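Local coordinates for similar to sp|P32453 Saccharomyces cerevisiae YNL315c ATP11 (Candida glabrata CBS 138, PDB 2P4F), which probably acts as a mitochondrial assembly chaperone that binds the unassembled beta subunit of the F1-ATPase, at residues 258-263 with 270-275; 148-153 with 274-279; 182-187 with 252-257. One frame throughout, in Å; residues are numbered along the deposited sequence.

Contact 1 (258-263 with 270-275); sequences YGAMGS and ERIQLL
A chi1 of 171° swings CG of L275 away from its backbone N, and both methyls reach the ring of Y258. In the loop, CG of Y258 lies beside the backbone N and anti to the carbonyl carbon (chi1 -82°), which brings the phenol nearer to the leucine even though its CB points away. The two side chains cross at about a right angle. CD2 of L275 sits over one ring face, 3.8 Å from the centroid of Y258 and 15° off the normal, a CH-pi contact displaced toward the CD1-CE1 side. CD1 of L275 takes the phenol end, 3.5 Å from Y258 CZ and equally close to OH. Y258 is where the chain leaves helix 244-257, and the loop it opens folds back on the next helix, 266-280, in the half-barrel Atp11 domain. Nearly one turn before L275, I272 lays its CD1 against the backbone, 3.9 Å from G259 CA, and touches A260 CB more loosely at 4.4 Å. The loop is tightened by G262 N bonding to G259 O at 2.8 Å. Y258 OH also hydrogen-bonds to N154 O, while W186 meets the ring edge-to-face.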
loop_
_atom_site.group_PDB
_atom_site.type_symbol
_atom_site.label_atom_id
_atom_site.label_comp_id
_atom_site.label_asym_id
_atom_site.label_seq_id
_atom_site.Cartn_x
_atom_site.Cartn_y
_atom_site.Cartn_z
ATOM N N TYR A 258 5.266 7.119 -3.483
ATOM C CA TYR A 258 3.953 7.694 -3.764
ATOM C C TYR A 258 3.728 8.981 -2.992
ATOM O O TYR A 258 2.780 9.231 -2.305
ATOM C CB TYR A 258 2.865 6.646 -3.478
ATOM C CG TYR A 258 2.744 5.727 -4.687
ATOM C CD1 TYR A 258 1.820 5.997 -5.694
ATOM C CD2 TYR A 258 3.579 4.599 -4.814
ATOM C CE1 TYR A 258 1.709 5.166 -6.808
ATOM C CE2 TYR A 258 3.478 3.746 -5.935
ATOM C CZ TYR A 258 2.528 4.055 -6.905
ATOM O OH TYR A 258 2.441 3.217 -8.003
ATOM N N GLY A 259 4.618 9.936 -3.149
ATOM C CA GLY A 259 4.248 11.260 -2.613
ATOM C C GLY A 259 5.214 11.550 -1.476
ATOM O O GLY A 259 5.240 12.676 -0.963
ATOM N N ALA A 260 5.963 10.504 -1.160
ATOM C CA ALA A 260 7.140 10.626 -0.256
ATOM C C ALA A 260 6.775 11.409 0.994
ATOM O O ALA A 260 7.510 12.276 1.501
ATOM C CB ALA A 260 8.301 11.290 -0.966
ATOM N N MET A 261 5.597 11.047 1.449
ATOM C CA MET A 261 4.837 11.548 2.556
ATOM C C MET A 261 5.104 13.054 2.675
ATOM O O MET A 261 5.582 13.486 3.719
ATOM C CB MET A 261 5.180 10.778 3.835
ATOM C CG MET A 261 6.645 10.780 4.226
ATOM S SD MET A 261 7.452 9.162 4.319
ATOM C CE MET A 261 7.300 8.596 2.635
ATOM N N GLY A 262 4.831 13.807 1.618
ATOM C CA GLY A 262 4.874 15.249 1.496
ATOM C C GLY A 262 6.277 15.822 1.579
ATOM O O GLY A 262 6.470 17.036 1.732
ATOM N N SER A 263 7.291 14.940 1.468
ATOM C CA SER A 263 8.645 15.537 1.506
ATOM C C SER A 263 8.868 16.290 0.188
ATOM O O SER A 263 8.268 15.897 -0.827
ATOM C CB SER A 263 9.710 14.473 1.760
ATOM O OG SER A 263 11.004 14.997 1.702
ATOM N N GLU A 270 13.134 13.156 -6.666
ATOM C CA GLU A 270 13.669 12.186 -7.616
ATOM C C GLU A 270 12.837 10.905 -7.595
ATOM O O GLU A 270 12.555 10.304 -8.638
ATOM C CB GLU A 270 15.092 11.784 -7.294
ATOM C CG GLU A 270 16.145 12.810 -7.615
ATOM C CD GLU A 270 17.501 12.193 -7.263
ATOM O OE1 GLU A 270 18.064 12.538 -6.200
ATOM O OE2 GLU A 270 17.950 11.381 -8.101
ATOM N N ARG A 271 12.419 10.515 -6.390
ATOM C CA ARG A 271 11.540 9.336 -6.317
ATOM C C ARG A 271 10.208 9.553 -7.016
ATOM O O ARG A 271 9.731 8.660 -7.781
ATOM C CB ARG A 271 11.271 8.974 -4.847
ATOM C CG ARG A 271 12.511 8.392 -4.170
ATOM C CD ARG A 271 12.135 7.648 -2.865
ATOM N NE ARG A 271 13.382 7.111 -2.318
ATOM C CZ ARG A 271 14.084 7.684 -1.329
ATOM N NH1 ARG A 271 13.643 8.809 -0.744
ATOM N NH2 ARG A 271 15.234 7.146 -0.889
ATOM N N ILE A 272 9.580 10.705 -6.794
ATOM C CA ILE A 272 8.290 10.953 -7.431
ATOM C C ILE A 272 8.483 11.016 -8.939
ATOM O O ILE A 272 7.671 10.499 -9.708
ATOM C CB ILE A 272 7.671 12.234 -6.870
ATOM C CG1 ILE A 272 7.209 12.009 -5.426
ATOM C CG2 ILE A 272 6.561 12.740 -7.784
ATOM C CD1 ILE A 272 6.991 13.258 -4.620
ATOM N N GLN A 273 9.565 11.642 -9.400
ATOM C CA GLN A 273 9.778 11.759 -10.850
ATOM C C GLN A 273 9.969 10.375 -11.474
ATOM O O GLN A 273 9.531 10.101 -12.598
ATOM C CB GLN A 273 11.027 12.632 -11.127
ATOM C CG GLN A 273 11.233 12.864 -12.634
ATOM C CD GLN A 273 10.135 13.742 -13.211
ATOM O OE1 GLN A 273 9.852 14.832 -12.709
ATOM N NE2 GLN A 273 9.464 13.294 -14.278
ATOM N N LEU A 274 10.649 9.471 -10.728
ATOM C CA LEU A 274 10.817 8.137 -11.287
ATOM C C LEU A 274 9.491 7.394 -11.400
ATOM O O LEU A 274 9.227 6.628 -12.362
ATOM C CB LEU A 274 11.739 7.313 -10.377
ATOM C CG LEU A 274 12.266 6.013 -10.944
ATOM C CD1 LEU A 274 13.201 6.241 -12.138
ATOM C CD2 LEU A 274 12.946 5.188 -9.838
ATOM N N LEU A 275 8.652 7.553 -10.384
ATOM C CA LEU A 275 7.296 6.970 -10.404
ATOM C C LEU A 275 6.529 7.487 -11.622
ATOM O O LEU A 275 5.857 6.723 -12.392
ATOM C CB LEU A 275 6.553 7.327 -9.103
ATOM C CG LEU A 275 5.067 6.952 -9.091
ATOM C CD1 LEU A 275 4.912 5.440 -9.112
ATOM C CD2 LEU A 275 4.427 7.576 -7.852
#

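Contact 2 (148-153 with 274-279); sequences YKYAVK and LLEDFN
Y150 leans across from helix 140-153 toward L275 and E276. Its CB meets the leucine first, loosely, with Y150 CB 4.5 Å from L275 CD2. With CG beside the backbone N and anti to the carbonyl carbon (chi1 -81°), the ring is carried out toward E276. Y150 CE1 reaches E276 OE2 at 3.7 Å, with that oxygen at the ring edge and close to its plane; ring and carboxylate planes stand 42° apart. At the tip, Y150 OH is hydrogen-bonded to a water 3.1 Å away. This water donates to E276 OE2 at 2.6 Å, bridging the phenol and the carboxylate. E276 gets there with a chain extended beyond CG. The two segments are helix against helix, nearly parallel at 23° with axes 10.9 Å apart, and the wide spacing makes side chains and water do the joining. Both helices pack on the antiparallel sheet of the half barrel, A151 on W186 of strand 179-190 and L275 on F157 of strand 156-162. Toward the C-terminal ends, N279 CB comes to 4.5 Å from K153 O. N279 ND2 gives a nearly straight bond to L275 O at 2.9 Å, and the backbone N of N279 reaches the same oxygen from the opposite face. ND2 also bonds to L156 O of edge strand 156-162.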
loop_
_atom_site.group_PDB
_atom_site.type_symbol
_atom_site.label_atom_id
_atom_site.label_comp_id
_atom_site.label_asym_id
_atom_site.label_seq_id
_atom_site.Cartn_x
_atom_site.Cartn_y
_atom_site.Cartn_z
ATOM N N TYR A 148 -2.928 8.905 -2.177
ATOM C CA TYR A 148 -4.088 8.569 -3.011
ATOM C C TYR A 148 -4.035 9.297 -4.352
ATOM O O TYR A 148 -4.304 8.737 -5.414
ATOM C CB TYR A 148 -5.346 9.007 -2.241
ATOM C CG TYR A 148 -6.684 8.534 -2.713
ATOM C CD1 TYR A 148 -6.883 7.603 -3.728
ATOM C CD2 TYR A 148 -7.832 9.043 -2.112
ATOM C CE1 TYR A 148 -8.138 7.195 -4.138
ATOM C CE2 TYR A 148 -9.067 8.624 -2.513
ATOM C CZ TYR A 148 -9.236 7.714 -3.504
ATOM O OH TYR A 148 -10.520 7.352 -3.848
ATOM N N LYS A 149 -3.649 10.573 -4.294
ATOM C CA LYS A 149 -3.637 11.373 -5.541
ATOM C C LYS A 149 -2.569 10.823 -6.483
ATOM O O LYS A 149 -2.833 10.667 -7.697
ATOM C CB LYS A 149 -3.477 12.856 -5.183
ATOM C CG LYS A 149 -4.779 13.512 -4.687
ATOM C CD LYS A 149 -5.653 12.710 -3.765
ATOM C CE LYS A 149 -6.852 13.410 -3.179
ATOM N NZ LYS A 149 -8.161 12.818 -3.560
ATOM N N TYR A 150 -1.394 10.497 -5.923
ATOM C CA TYR A 150 -0.348 9.942 -6.808
ATOM C C TYR A 150 -0.736 8.547 -7.271
ATOM O O TYR A 150 -0.378 8.190 -8.406
ATOM C CB TYR A 150 0.985 9.874 -6.087
ATOM C CG TYR A 150 1.717 11.198 -6.075
ATOM C CD1 TYR A 150 2.362 11.618 -7.244
ATOM C CD2 TYR A 150 1.780 12.000 -4.958
ATOM C CE1 TYR A 150 3.056 12.818 -7.309
ATOM C CE2 TYR A 150 2.481 13.217 -4.994
ATOM C CZ TYR A 150 3.098 13.593 -6.166
ATOM O OH TYR A 150 3.789 14.770 -6.259
ATOM N N ALA A 151 -1.435 7.769 -6.478
ATOM C CA ALA A 151 -1.778 6.371 -6.830
ATOM C C ALA A 151 -2.749 6.384 -8.002
ATOM O O ALA A 151 -2.646 5.511 -8.885
ATOM C CB ALA A 151 -2.367 5.681 -5.625
ATOM N N VAL A 152 -3.711 7.286 -8.009
ATOM C CA VAL A 152 -4.679 7.299 -9.137
ATOM C C VAL A 152 -3.972 7.584 -10.456
ATOM O O VAL A 152 -4.193 6.941 -11.480
ATOM C CB VAL A 152 -5.799 8.343 -8.899
ATOM C CG1 VAL A 152 -6.571 8.593 -10.192
ATOM C CG2 VAL A 152 -6.725 7.868 -7.774
ATOM N N LYS A 153 -3.060 8.564 -10.429
ATOM C CA LYS A 153 -2.365 8.975 -11.670
ATOM C C LYS A 153 -1.243 8.005 -12.022
ATOM O O LYS A 153 -0.871 7.990 -13.189
ATOM C CB LYS A 153 -1.771 10.389 -11.460
ATOM C CG LYS A 153 -2.898 11.425 -11.465
ATOM C CD LYS A 153 -2.456 12.833 -11.311
ATOM C CE LYS A 153 -3.627 13.692 -11.845
ATOM N NZ LYS A 153 -4.671 12.753 -12.383
ATOM N N LEU A 274 10.649 9.471 -10.728
ATOM C CA LEU A 274 10.817 8.137 -11.287
ATOM C C LEU A 274 9.491 7.394 -11.400
ATOM O O LEU A 274 9.227 6.628 -12.362
ATOM C CB LEU A 274 11.739 7.313 -10.377
ATOM C CG LEU A 274 12.266 6.013 -10.944
ATOM C CD1 LEU A 274 13.201 6.241 -12.138
ATOM C CD2 LEU A 274 12.946 5.188 -9.838
ATOM N N LEU A 275 8.652 7.553 -10.384
ATOM C CA LEU A 275 7.296 6.970 -10.404
ATOM C C LEU A 275 6.529 7.487 -11.622
ATOM O O LEU A 275 5.857 6.723 -12.392
ATOM C CB LEU A 275 6.553 7.327 -9.103
ATOM C CG LEU A 275 5.067 6.952 -9.091
ATOM C CD1 LEU A 275 4.912 5.440 -9.112
ATOM C CD2 LEU A 275 4.427 7.576 -7.852
ATOM N N GLU A 276 6.588 8.802 -11.819
ATOM C CA GLU A 276 5.839 9.366 -12.962
ATOM C C GLU A 276 6.418 8.895 -14.280
ATOM O O GLU A 276 5.705 8.519 -15.212
ATOM C CB GLU A 276 5.834 10.910 -12.871
ATOM C CG GLU A 276 5.008 11.377 -11.646
ATOM C CD GLU A 276 5.053 12.867 -11.460
ATOM O OE1 GLU A 276 5.988 13.548 -11.970
ATOM O OE2 GLU A 276 4.117 13.397 -10.793
ATOM N N ASP A 277 7.749 8.866 -14.376
ATOM C CA ASP A 277 8.358 8.408 -15.626
ATOM C C ASP A 277 8.004 6.977 -15.953
ATOM O O ASP A 277 7.763 6.622 -17.130
ATOM C CB ASP A 277 9.887 8.535 -15.512
ATOM C CG ASP A 277 10.353 9.966 -15.657
ATOM O OD1 ASP A 277 9.600 10.853 -16.103
ATOM O OD2 ASP A 277 11.532 10.206 -15.283
ATOM N N PHE A 278 7.956 6.112 -14.927
ATOM C CA PHE A 278 7.536 4.729 -15.174
ATOM C C PHE A 278 6.112 4.724 -15.748
ATOM O O PHE A 278 5.839 4.062 -16.760
ATOM C CB PHE A 278 7.596 3.943 -13.854
ATOM C CG PHE A 278 7.179 2.487 -14.054
ATOM C CD1 PHE A 278 8.099 1.532 -14.481
ATOM C CD2 PHE A 278 5.860 2.108 -13.784
ATOM C CE1 PHE A 278 7.676 0.232 -14.651
ATOM C CE2 PHE A 278 5.429 0.809 -13.965
ATOM C CZ PHE A 278 6.355 -0.124 -14.371
ATOM N N ASN A 279 5.192 5.433 -15.078
ATOM C CA ASN A 279 3.784 5.340 -15.477
ATOM C C ASN A 279 3.477 6.005 -16.809
ATOM O O ASN A 279 2.487 5.664 -17.458
ATOM C CB ASN A 279 2.902 5.938 -14.357
ATOM C CG ASN A 279 2.712 4.856 -13.305
ATOM O OD1 ASN A 279 1.749 4.037 -13.353
ATOM N ND2 ASN A 279 3.604 4.841 -12.312
HETATM O O HOH W 1 4.514 15.458 -9.204
#

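Contact 3 (182-187 with 252-257); sequences QYVQWQ and LNVQRF
Strand 182-187 passes helix segment 252-257 with V184 and V254 as the nearest pair, 8.0 Å between V184 CA and V254 CA, a spacing bridged by side chains. V254 is the helix residue that does the work, dividing its two methyls between two strand residues. CG1 is anti to the backbone N (chi1 169°) and goes to the tryptophan; CG2, anti to the carbonyl carbon, goes to the valine. V254 CG2 lies 4.0 Å from V184 CG1 and 4.2 Å from V184 CG2, so a single methyl faces the branched end of V184 obliquely. V254 CG1 approaches the indole at a slant, nearest the benzo carbon W186 CZ2 at 3.6 Å, and it is also within 4.2 Å of W186 NE1. V184 and W186 are alternate residues of the strand, and both put CB toward the helix, as the two-residue repeat of an extended chain requires. Here helix 244-257 packs on one side of the antiparallel sheet of the half barrel, near the middle of the domain, and all three touching residues are buried. Strand 156-162 pairs with this strand through backbone bonds between V184 and F157, and L159 of the same strand touches both V184 and V254. The indole is held further by M147 and A151 of helix 140-153. Away from the sheet, R256 grips N253 OD1 side-on within the helix, its NE at 2.8 Å nearly in line with the C=O bond (162°) and its NH1 at 3.0 Å on a lone pair in the carbonyl plane. N253 ND2 bonds in turn to A294 O, and R256 NH1 to S296 O, which fastens this helix to the C-terminal part of the chain.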
loop_
_atom_site.group_PDB
_atom_site.type_symbol
_atom_site.label_atom_id
_atom_site.label_comp_id
_atom_site.label_asym_id
_atom_site.label_seq_id
_atom_site.Cartn_x
_atom_site.Cartn_y
_atom_site.Cartn_z
ATOM N N GLN A 182 9.403 -6.614 -7.733
ATOM C CA GLN A 182 7.992 -6.779 -7.401
ATOM C C GLN A 182 7.177 -5.783 -8.189
ATOM O O GLN A 182 7.606 -4.635 -8.243
ATOM C CB GLN A 182 7.777 -6.495 -5.912
ATOM C CG GLN A 182 8.765 -7.220 -4.997
ATOM C CD GLN A 182 8.735 -8.729 -5.091
ATOM O OE1 GLN A 182 7.653 -9.322 -5.048
ATOM N NE2 GLN A 182 9.898 -9.406 -5.188
ATOM N N TYR A 183 6.032 -6.196 -8.726
ATOM C CA TYR A 183 5.067 -5.188 -9.159
ATOM C C TYR A 183 4.284 -4.685 -7.977
ATOM O O TYR A 183 3.933 -5.476 -7.075
ATOM C CB TYR A 183 4.083 -5.853 -10.115
ATOM C CG TYR A 183 4.494 -5.884 -11.574
ATOM C CD1 TYR A 183 4.810 -4.691 -12.213
ATOM C CD2 TYR A 183 4.521 -7.052 -12.306
ATOM C CE1 TYR A 183 5.184 -4.673 -13.559
ATOM C CE2 TYR A 183 4.875 -7.064 -13.645
ATOM C CZ TYR A 183 5.219 -5.859 -14.265
ATOM O OH TYR A 183 5.547 -5.806 -15.581
ATOM N N VAL A 184 3.980 -3.397 -8.013
ATOM C CA VAL A 184 3.057 -2.737 -7.101
ATOM C C VAL A 184 1.878 -2.266 -7.917
ATOM O O VAL A 184 2.134 -1.531 -8.909
ATOM C CB VAL A 184 3.730 -1.526 -6.422
ATOM C CG1 VAL A 184 2.729 -0.753 -5.555
ATOM C CG2 VAL A 184 4.953 -1.981 -5.623
ATOM N N GLN A 185 0.652 -2.626 -7.600
ATOM C CA GLN A 185 -0.486 -2.137 -8.376
ATOM C C GLN A 185 -1.527 -1.580 -7.390
ATOM O O GLN A 185 -1.931 -2.296 -6.470
ATOM C CB GLN A 185 -1.141 -3.250 -9.251
ATOM C CG GLN A 185 -2.145 -2.624 -10.250
ATOM C CD GLN A 185 -2.717 -3.649 -11.215
ATOM O OE1 GLN A 185 -2.453 -4.884 -11.100
ATOM N NE2 GLN A 185 -3.499 -3.149 -12.171
ATOM N N TRP A 186 -1.956 -0.348 -7.657
ATOM C CA TRP A 186 -3.069 0.232 -6.917
ATOM C C TRP A 186 -4.367 -0.042 -7.664
ATOM O O TRP A 186 -4.427 0.166 -8.891
ATOM C CB TRP A 186 -2.874 1.726 -6.773
ATOM C CG TRP A 186 -1.759 2.112 -5.857
ATOM C CD1 TRP A 186 -0.438 2.346 -6.175
ATOM C CD2 TRP A 186 -1.867 2.323 -4.447
ATOM N NE1 TRP A 186 0.297 2.686 -5.045
ATOM C CE2 TRP A 186 -0.582 2.679 -3.975
ATOM C CE3 TRP A 186 -2.954 2.237 -3.543
ATOM C CZ2 TRP A 186 -0.337 2.957 -2.634
ATOM C CZ3 TRP A 186 -2.685 2.521 -2.218
ATOM C CH2 TRP A 186 -1.405 2.875 -1.761
ATOM N N GLN A 187 -5.347 -0.521 -6.951
ATOM C CA GLN A 187 -6.652 -0.836 -7.520
ATOM C C GLN A 187 -7.724 -0.090 -6.730
ATOM O O GLN A 187 -7.762 -0.149 -5.468
ATOM C CB GLN A 187 -6.905 -2.349 -7.490
ATOM C CG GLN A 187 -5.921 -3.021 -8.428
ATOM C CD GLN A 187 -6.500 -4.279 -9.012
ATOM O OE1 GLN A 187 -7.182 -5.026 -8.290
ATOM N NE2 GLN A 187 -6.207 -4.452 -10.290
ATOM N N LEU A 252 6.740 0.518 3.201
ATOM C CA LEU A 252 7.420 1.803 3.477
ATOM C C LEU A 252 7.933 2.449 2.186
ATOM O O LEU A 252 7.794 3.674 1.977
ATOM C CB LEU A 252 8.530 1.561 4.494
ATOM C CG LEU A 252 8.457 2.239 5.852
ATOM C CD1 LEU A 252 7.016 2.340 6.352
ATOM C CD2 LEU A 252 9.374 1.483 6.819
ATOM N N ASN A 253 8.510 1.605 1.301
ATOM C CA ASN A 253 8.986 2.169 0.045
ATOM C C ASN A 253 7.840 2.581 -0.856
ATOM O O ASN A 253 7.959 3.573 -1.605
ATOM C CB ASN A 253 9.940 1.158 -0.622
ATOM C CG ASN A 253 11.391 1.618 -0.536
ATOM O OD1 ASN A 253 11.690 2.796 -0.275
ATOM N ND2 ASN A 253 12.333 0.728 -0.766
ATOM N N VAL A 254 6.701 1.884 -0.808
ATOM C CA VAL A 254 5.560 2.411 -1.582
ATOM C C VAL A 254 5.218 3.824 -1.125
ATOM O O VAL A 254 5.028 4.690 -1.964
ATOM C CB VAL A 254 4.317 1.521 -1.413
ATOM C CG1 VAL A 254 3.070 2.167 -1.978
ATOM C CG2 VAL A 254 4.523 0.152 -2.083
ATOM N N GLN A 255 5.217 4.022 0.199
ATOM C CA GLN A 255 4.919 5.357 0.702
ATOM C C GLN A 255 5.949 6.374 0.224
ATOM O O GLN A 255 5.637 7.526 -0.099
ATOM C CB GLN A 255 4.908 5.328 2.231
ATOM C CG GLN A 255 3.748 4.487 2.767
ATOM C CD GLN A 255 3.700 4.470 4.281
ATOM O OE1 GLN A 255 2.965 3.689 4.871
ATOM N NE2 GLN A 255 4.492 5.361 4.887
ATOM N N ARG A 256 7.230 6.006 0.170
ATOM C CA ARG A 256 8.266 6.978 -0.193
ATOM C C ARG A 256 8.134 7.408 -1.642
ATOM O O ARG A 256 8.365 8.574 -1.962
ATOM C CB ARG A 256 9.675 6.396 0.067
ATOM C CG ARG A 256 9.958 6.231 1.573
ATOM C CD ARG A 256 11.440 6.260 1.916
ATOM N NE ARG A 256 12.157 5.222 1.132
ATOM C CZ ARG A 256 13.486 5.166 1.193
ATOM N NH1 ARG A 256 14.148 4.252 0.494
ATOM N NH2 ARG A 256 14.173 6.020 1.969
ATOM N N PHE A 257 7.794 6.465 -2.526
ATOM C CA PHE A 257 7.665 6.797 -3.947
ATOM C C PHE A 257 6.330 7.485 -4.234
ATOM O O PHE A 257 6.263 8.391 -5.083
ATOM C CB PHE A 257 7.831 5.537 -4.806
ATOM C CG PHE A 257 9.314 5.176 -4.921
ATOM C CD1 PHE A 257 10.069 5.698 -5.970
ATOM C CD2 PHE A 257 9.912 4.337 -3.991
ATOM C CE1 PHE A 257 11.409 5.340 -6.035
ATOM C CE2 PHE A 257 11.253 3.995 -4.044
ATOM C CZ PHE A 257 12.021 4.513 -5.088
#

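The three contacts form one continuous block, with centres 9 to 11 Å apart. Contacts 1 and 2 share L274 and L275 of helix 266-280, and Y150 of contact 2 packs on contact 1: Y150 CD2 is 3.5 Å from G259 CA and Y150 CE1 3.5 Å from I272 CG2. W186 of contact 3 runs into both others, W186 NE1 3.2 Å from Y258 CZ and W186 CD2 3.6 Å from A151 CB. The centre of contact 3 lies nearest the chain centre, about 6 Å away; those of contacts 1 and 2 are about 14 and 13 Å away. A hexaethylene glycol, probably from the crystallisation liquor, lies about 5 Å from the side chain of N279 in contact 2.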